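Local structure of aminotransferase TlmJ (5UID) at the interface of chains A and B. The protein is a pyridoxal 5'-phosphate-dependent aminotransferase of the DegT/DnrJ/EryC1 family, probably transferring amino groups in natural-product biosynthesis. Sequence-based numbering; all coordinates share one arbitrary frame. Chains: chain A/B, Aminotransferase TlmJ.

Contact 1 and contact 3 lie about 28 Å apart between the centres of their C-alpha atoms and share the meeting of Val88 with Val238, contributed by opposite chains. Contacts 2 and 4, about 60 Å apart between the same kind of centres, both bring Trp234 of one chain to helix 309-321 of the other. Contacts 3 and 4 are about 18 Å apart, and contacts 1 and 2 about 23 Å. A two-fold axis relates the halves, so segment 233-242 of each chain packs against the other, chain A's in contacts 1 and 2 and chain B's in contacts 3 and 4, as fits the dimer typical of this family.

Contact 1: the interface of chains A and B. Residues chain A 214, 238, 240-242; chain B 66, 88-89, 92.
The side-chain amide of B:Asn92 reaches backbone carbonyls of A:Leu214 and A:Gly242, and illustrates how one carboxamide can tie together two separate stretches of a partner chain. Its hydrogen bond to A:Gly242 is the better formed: ND2 of B:Asn92 lies 3.1 Å from O of A:Gly242, with 153° at the hydrogen, and meets a lone pair in the carbonyl plane, although the oxygen is tilted out of the amide plane. The bond from the same ND2 to O of A:Leu214, 2.9 Å long, is bent and weak. B:Asn92 places CG anti to its carbonyl carbon (chi1 -73°), which sends the amide off the helix towards both oxygens.

Apolar packing frames this grip. The amide carbon CG of B:Asn92 rests 3.8 Å from CA of A:Phe241, whose ring is turned 61° from the amide plane. Branch CD2 of A:Leu214 touches CA of B:Gly89 at 3.7 Å, while its CD1 meets CG1 of B:Val88. CG2 of A:Val238 and CG2 of B:Val88 pass at 3.9 Å, their side chains running in opposite directions. The B:Phe66 ring points its edge at O of A:Phe241.

Helix 88-95 of chain B carries the main contacts and helix 61-72 adds the ring; chain A contributes A:Val238 from strand 237-238 and otherwise loop residues.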
# COMPACT_ATOMS: atom_id res chain seq x y z
N LEU A 214 6.36 -3.28 -9.48
CA LEU A 214 6.95 -2.16 -10.21
C LEU A 214 7.12 -2.46 -11.70
O LEU A 214 7.90 -1.78 -12.38
CB LEU A 214 8.29 -1.74 -9.60
CG LEU A 214 8.25 -1.22 -8.16
CD1 LEU A 214 9.54 -1.55 -7.44
CD2 LEU A 214 8.00 0.28 -8.15
N VAL A 238 12.01 -3.31 -17.36
CA VAL A 238 10.73 -2.72 -16.99
C VAL A 238 9.75 -2.95 -18.13
O VAL A 238 9.97 -2.47 -19.25
CB VAL A 238 10.86 -1.23 -16.66
CG1 VAL A 238 9.49 -0.63 -16.38
CG2 VAL A 238 11.79 -1.03 -15.46
N ALA A 240 6.29 -2.42 -17.50
CA ALA A 240 5.15 -1.56 -17.21
C ALA A 240 5.56 -0.59 -16.11
O ALA A 240 6.33 -0.96 -15.22
CB ALA A 240 3.93 -2.39 -16.77
N PHE A 241 5.06 0.64 -16.19
CA PHE A 241 5.38 1.67 -15.21
C PHE A 241 4.56 1.47 -13.94
O PHE A 241 3.77 2.32 -13.52
CB PHE A 241 5.15 3.05 -15.82
CG PHE A 241 5.93 3.29 -17.09
CD1 PHE A 241 7.28 2.99 -17.16
CD2 PHE A 241 5.31 3.81 -18.21
CE1 PHE A 241 8.00 3.20 -18.32
CE2 PHE A 241 6.02 4.02 -19.38
CZ PHE A 241 7.37 3.72 -19.44
N GLY A 242 4.77 0.31 -13.31
CA GLY A 242 3.94 -0.08 -12.19
C GLY A 242 4.36 0.54 -10.87
O GLY A 242 5.51 0.94 -10.67
N PHE B 66 4.82 8.37 -6.38
CA PHE B 66 3.74 8.49 -7.36
C PHE B 66 2.82 9.65 -7.02
O PHE B 66 2.42 10.42 -7.91
CB PHE B 66 2.94 7.18 -7.43
CG PHE B 66 3.44 6.22 -8.49
CD1 PHE B 66 4.57 5.44 -8.27
CD2 PHE B 66 2.76 6.09 -9.69
CE1 PHE B 66 5.02 4.56 -9.23
CE2 PHE B 66 3.21 5.21 -10.67
CZ PHE B 66 4.34 4.44 -10.44
N VAL B 88 13.82 2.52 -9.24
CA VAL B 88 12.95 2.34 -10.41
C VAL B 88 11.57 2.93 -10.17
O VAL B 88 10.93 3.44 -11.10
CB VAL B 88 12.88 0.84 -10.77
CG1 VAL B 88 12.41 0.02 -9.58
CG2 VAL B 88 11.98 0.62 -11.98
N GLY B 89 11.09 2.90 -8.92
CA GLY B 89 9.80 3.50 -8.61
C GLY B 89 9.74 4.99 -8.89
O GLY B 89 8.68 5.52 -9.24
N ASN B 92 9.22 5.28 -12.68
CA ASN B 92 7.86 4.84 -12.99
C ASN B 92 6.83 5.90 -12.60
O ASN B 92 5.87 6.13 -13.34
CB ASN B 92 7.56 3.52 -12.27
CG ASN B 92 8.28 2.33 -12.90
OD1 ASN B 92 9.04 2.48 -13.86
ND2 ASN B 92 8.05 1.15 -12.35

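Contact 2: the interface of chains A and B. Residues chain A 233-234; chain B 313, 316-317, 325-327.
A:Trp233 pushes the rim of its indole between B:Thr326 and B:Ala316, and this edge is the tightly packed part of the contact. Both their carbonyl oxygens lie in the ring plane, at its edge. NE1 of the indole gives a weak hydrogen bond to O of B:Thr326 (3.3 Å, 142° at the hydrogen), and at the far end CH2 of A:Trp233 packs on CB of B:Ala316 at 3.7 Å. The phenol oxygen OH of B:Tyr325 comes to 3.5 Å from NE1 of A:Trp233, the two side chains running past each other in opposite directions. With CG between the backbone N and the carbonyl carbon (chi1 51°), the indole is turned so that CZ3, at an edge of A:Trp234, points at one of its faces near the rim.

A leucine in place of A:Trp233 would probably leave O of B:Thr326 without its N-H partner and open a gap beside B:Ala316.

The looser side belongs to A:Trp234, whose CB touches OG1 of B:Thr327 at 3.5 Å and whose CZ2 stays 3.9 Å from OD1 of B:Asp313. B:Arg317 approaches through its backbone, its side chain extending away.

The paired tryptophans dock a loop of one subunit against helix 309-321 and residues 325-327 of the other, probably steadying the dimer.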
# COMPACT_ATOMS: atom_id res chain seq x y z
N TRP A 233 22.67 -10.36 -10.86
CA TRP A 233 21.33 -10.63 -10.33
C TRP A 233 20.60 -9.37 -9.89
O TRP A 233 19.41 -9.46 -9.54
CB TRP A 233 21.41 -11.62 -9.17
CG TRP A 233 22.40 -11.26 -8.09
CD1 TRP A 233 22.23 -10.34 -7.10
CD2 TRP A 233 23.69 -11.85 -7.88
NE1 TRP A 233 23.34 -10.30 -6.29
CE2 TRP A 233 24.25 -11.22 -6.75
CE3 TRP A 233 24.43 -12.84 -8.54
CZ2 TRP A 233 25.52 -11.54 -6.27
CZ3 TRP A 233 25.69 -13.16 -8.06
CH2 TRP A 233 26.22 -12.51 -6.93
N TRP A 234 21.24 -8.21 -9.91
CA TRP A 234 20.59 -6.96 -9.52
C TRP A 234 20.01 -6.19 -10.70
O TRP A 234 19.30 -5.20 -10.48
CB TRP A 234 21.58 -6.06 -8.76
CG TRP A 234 22.88 -5.85 -9.48
CD1 TRP A 234 23.13 -4.96 -10.48
CD2 TRP A 234 24.11 -6.55 -9.25
NE1 TRP A 234 24.43 -5.06 -10.89
CE2 TRP A 234 25.06 -6.03 -10.15
CE3 TRP A 234 24.50 -7.57 -8.37
CZ2 TRP A 234 26.37 -6.49 -10.19
CZ3 TRP A 234 25.81 -8.02 -8.41
CH2 TRP A 234 26.73 -7.48 -9.32
N ASP B 313 32.14 -8.54 -10.83
CA ASP B 313 31.18 -9.64 -10.88
C ASP B 313 31.77 -10.90 -10.25
O ASP B 313 31.08 -11.60 -9.49
CB ASP B 313 30.75 -9.91 -12.32
CG ASP B 313 29.94 -8.77 -12.91
OD1 ASP B 313 29.44 -7.93 -12.13
OD2 ASP B 313 29.79 -8.72 -14.15
N ALA B 316 31.55 -10.68 -6.47
CA ALA B 316 30.22 -10.96 -5.94
C ALA B 316 29.94 -12.45 -5.91
O ALA B 316 29.39 -12.97 -4.94
CB ALA B 316 29.16 -10.22 -6.76
N ARG B 317 30.32 -13.17 -6.98
CA ARG B 317 30.09 -14.61 -7.02
C ARG B 317 30.98 -15.33 -6.01
O ARG B 317 30.52 -16.27 -5.35
CB ARG B 317 30.34 -15.14 -8.43
CG ARG B 317 30.03 -16.62 -8.58
CD ARG B 317 28.60 -16.93 -8.17
NE ARG B 317 28.29 -18.35 -8.24
CZ ARG B 317 27.11 -18.87 -7.90
NH1 ARG B 317 26.13 -18.09 -7.48
NH2 ARG B 317 26.91 -20.18 -7.99
N TYR B 325 26.73 -12.27 1.28
CA TYR B 325 25.89 -11.76 0.21
C TYR B 325 26.24 -10.31 -0.10
O TYR B 325 26.48 -9.51 0.81
CB TYR B 325 24.41 -11.88 0.57
CG TYR B 325 23.49 -11.67 -0.60
CD1 TYR B 325 23.22 -12.72 -1.48
CD2 TYR B 325 22.90 -10.44 -0.85
CE1 TYR B 325 22.38 -12.54 -2.56
CE2 TYR B 325 22.06 -10.25 -1.93
CZ TYR B 325 21.80 -11.30 -2.78
OH TYR B 325 20.96 -11.12 -3.86
N THR B 326 26.30 -9.98 -1.39
CA THR B 326 26.52 -8.62 -1.86
C THR B 326 25.58 -8.35 -3.02
O THR B 326 25.00 -9.28 -3.59
CB THR B 326 27.97 -8.38 -2.29
OG1 THR B 326 28.30 -9.23 -3.39
CG2 THR B 326 28.94 -8.64 -1.14
N THR B 327 25.45 -7.08 -3.39
CA THR B 327 24.62 -6.68 -4.52
C THR B 327 25.04 -5.28 -4.96
O THR B 327 26.02 -4.72 -4.45
CB THR B 327 23.13 -6.73 -4.16
OG1 THR B 327 22.35 -6.47 -5.34
CG2 THR B 327 22.80 -5.68 -3.11

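Contact 3: the interface of chains A and B. Residues chain A 88, 331, 333, 336, 339; chain B 216, 236, 238.
A:Val88 packs against B:Phe236 at the start of helix 88-95, and its short side chain shows how a branched residue can serve several partners at once. From CB outward, the stem carbon comes first: CB of A:Val88 lies 3.9 Å from both CZ and CE1 of the B:Phe236 ring. Branch CG1, held between the backbone N and the carbonyl carbon (chi1 59°), meets the selenium of the selenomethionine B:Met216 at 4.0 Å. The other branch, CG2, pointing away from the backbone N, reaches CE1 of B:Phe236 at 3.7 Å and also borders B:Val238.

The ring itself is gripped along its outer rim. Its CE2 touches CB of A:Ala331 at 3.6 Å, and CD2 of A:Leu333 stands 3.9 Å from CZ of B:Phe236. Within chain B, the selenium of B:Met216 lies over one face, displaced towards the rim, and CG2 of B:Val238 borders the edge in the ring plane. That methyl also faces chain A: CG2 of B:Val238 contacts CG1 of A:Val336 at 3.6 Å and the phenol OH of A:Tyr339 at 3.5 Å, each side chain crossing it at about a right angle.

This hydrophobic seam seats residues 236-238 of one subunit against the other, and probably helps hold the dimer together.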
# COMPACT_ATOMS: atom_id res chain seq x y z
N VAL A 88 -16.06 3.39 -3.01
CA VAL A 88 -15.58 4.53 -3.79
C VAL A 88 -14.32 4.19 -4.56
O VAL A 88 -14.10 4.70 -5.67
CB VAL A 88 -15.36 5.75 -2.86
CG1 VAL A 88 -14.35 5.42 -1.77
CG2 VAL A 88 -14.93 6.97 -3.66
N ALA A 331 -22.40 4.69 0.40
CA ALA A 331 -23.02 5.90 -0.11
C ALA A 331 -23.21 5.80 -1.62
O ALA A 331 -22.30 5.34 -2.32
CB ALA A 331 -22.17 7.13 0.24
N LEU A 333 -22.84 6.20 -5.20
CA LEU A 333 -21.84 6.92 -5.98
C LEU A 333 -22.44 7.66 -7.16
O LEU A 333 -21.82 8.62 -7.64
CB LEU A 333 -20.77 5.93 -6.46
CG LEU A 333 -19.92 5.31 -5.36
CD1 LEU A 333 -18.94 4.30 -5.95
CD2 LEU A 333 -19.19 6.39 -4.59
N VAL A 336 -22.49 11.29 -6.54
CA VAL A 336 -21.22 12.01 -6.39
C VAL A 336 -20.91 12.68 -7.72
O VAL A 336 -20.73 12.00 -8.74
CB VAL A 336 -20.09 11.07 -5.96
CG1 VAL A 336 -18.80 11.85 -5.79
CG2 VAL A 336 -20.46 10.35 -4.67
N TYR A 339 -18.11 11.84 -10.85
CA TYR A 339 -18.18 10.79 -11.86
C TYR A 339 -19.07 11.17 -13.04
O TYR A 339 -19.61 10.28 -13.72
CB TYR A 339 -18.66 9.49 -11.23
CG TYR A 339 -17.86 9.07 -10.02
CD1 TYR A 339 -16.52 8.72 -10.14
CD2 TYR A 339 -18.44 9.03 -8.76
CE1 TYR A 339 -15.78 8.34 -9.03
CE2 TYR A 339 -17.71 8.65 -7.65
CZ TYR A 339 -16.38 8.31 -7.79
OH TYR A 339 -15.65 7.93 -6.68
N MSE B 216 -11.24 11.61 -1.10
CA MSE B 216 -12.46 11.95 -0.38
C MSE B 216 -12.33 13.22 0.44
O MSE B 216 -11.25 13.57 0.92
CB MSE B 216 -12.87 10.80 0.55
CG MSE B 216 -13.45 9.59 -0.16
SE MSE B 216 -14.15 8.26 1.09
CE MSE B 216 -12.48 7.81 1.99
N PHE B 236 -19.95 11.79 1.47
CA PHE B 236 -18.64 12.32 1.12
C PHE B 236 -18.68 12.83 -0.32
O PHE B 236 -19.57 12.49 -1.10
CB PHE B 236 -17.54 11.27 1.29
CG PHE B 236 -17.75 10.03 0.46
CD1 PHE B 236 -17.27 9.95 -0.84
CD2 PHE B 236 -18.44 8.94 0.98
CE1 PHE B 236 -17.46 8.81 -1.60
CE2 PHE B 236 -18.64 7.80 0.22
CZ PHE B 236 -18.14 7.74 -1.07
N VAL B 238 -15.91 13.55 -3.80
CA VAL B 238 -14.69 13.06 -4.42
C VAL B 238 -14.05 14.21 -5.18
O VAL B 238 -14.63 14.72 -6.15
CB VAL B 238 -14.95 11.86 -5.34
CG1 VAL B 238 -13.67 11.42 -6.02
CG2 VAL B 238 -15.57 10.71 -4.55

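Contact 4: the interface of chains A and B. Residues chain A 312-313, 316; chain B 234.
CZ2 of the B:Trp234 indole presses on the guanidinium of A:Arg312, coming within 3.5 Å of CZ. It sits over one face of the flat group, 3.4 Å above its plane and displaced towards the rim. The two planes are 81° apart, so the indole presents an edge to the guanidinium face, and NH1 of A:Arg312 lies in the plane of the indole. CH2 of B:Trp234 is 3.9 Å from NE of A:Arg312. On the helix side, A:Ala316 gives the six-membered ring a more distant neighbour, its CB 4.4 Å from CZ3 of B:Trp234.

Outward, A:Arg312 folds back on its own helix, 309-321. CG is anti to the backbone N (chi1 -161°), and bends at chi2 and chi3 bring the head group round to A:Asp313. The salt bridge between them probably restrains the guanidinium's rotation and steadies the face it offers to the tryptophan; the carboxylate probably also helps balance the arginine's charge. Were A:Arg312 replaced by an alanine, A:Asp313 would probably lose its charged mate and a gap would open beside CZ2 of B:Trp234.

At the polar rim, NE of A:Arg312 donates to OD1 of A:Asp313 at 2.7 Å, with the oxygen in the guanidinium plane and met nearly along its C-O bond.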
# COMPACT_ATOMS: atom_id res chain seq x y z
N ARG A 312 -34.74 7.57 9.85
CA ARG A 312 -33.44 6.91 9.75
C ARG A 312 -32.34 7.75 10.39
O ARG A 312 -31.56 7.26 11.21
CB ARG A 312 -33.11 6.63 8.28
CG ARG A 312 -32.02 5.57 8.04
CD ARG A 312 -30.61 6.13 8.17
NE ARG A 312 -30.40 7.31 7.34
CZ ARG A 312 -30.08 7.27 6.04
NH1 ARG A 312 -29.91 8.39 5.37
NH2 ARG A 312 -29.93 6.10 5.43
N ASP A 313 -32.27 9.03 10.02
CA ASP A 313 -31.23 9.90 10.57
C ASP A 313 -31.43 10.13 12.06
O ASP A 313 -30.47 10.10 12.83
CB ASP A 313 -31.19 11.22 9.81
CG ASP A 313 -30.81 11.05 8.35
OD1 ASP A 313 -30.49 9.92 7.95
OD2 ASP A 313 -30.84 12.05 7.61
N ALA A 316 -30.14 7.10 13.99
CA ALA A 316 -28.69 7.05 14.15
C ALA A 316 -28.22 8.06 15.20
O ALA A 316 -27.30 7.78 15.97
CB ALA A 316 -28.00 7.30 12.81
N TRP B 234 -21.82 9.81 6.98
CA TRP B 234 -21.26 8.82 6.07
C TRP B 234 -21.15 9.32 4.63
O TRP B 234 -20.50 8.66 3.82
CB TRP B 234 -22.09 7.53 6.11
CG TRP B 234 -23.57 7.77 6.00
CD1 TRP B 234 -24.28 7.98 4.86
CD2 TRP B 234 -24.51 7.80 7.08
NE1 TRP B 234 -25.62 8.15 5.16
CE2 TRP B 234 -25.78 8.04 6.52
CE3 TRP B 234 -24.40 7.65 8.47
CZ2 TRP B 234 -26.93 8.14 7.29
CZ3 TRP B 234 -25.55 7.75 9.23
CH2 TRP B 234 -26.80 7.99 8.65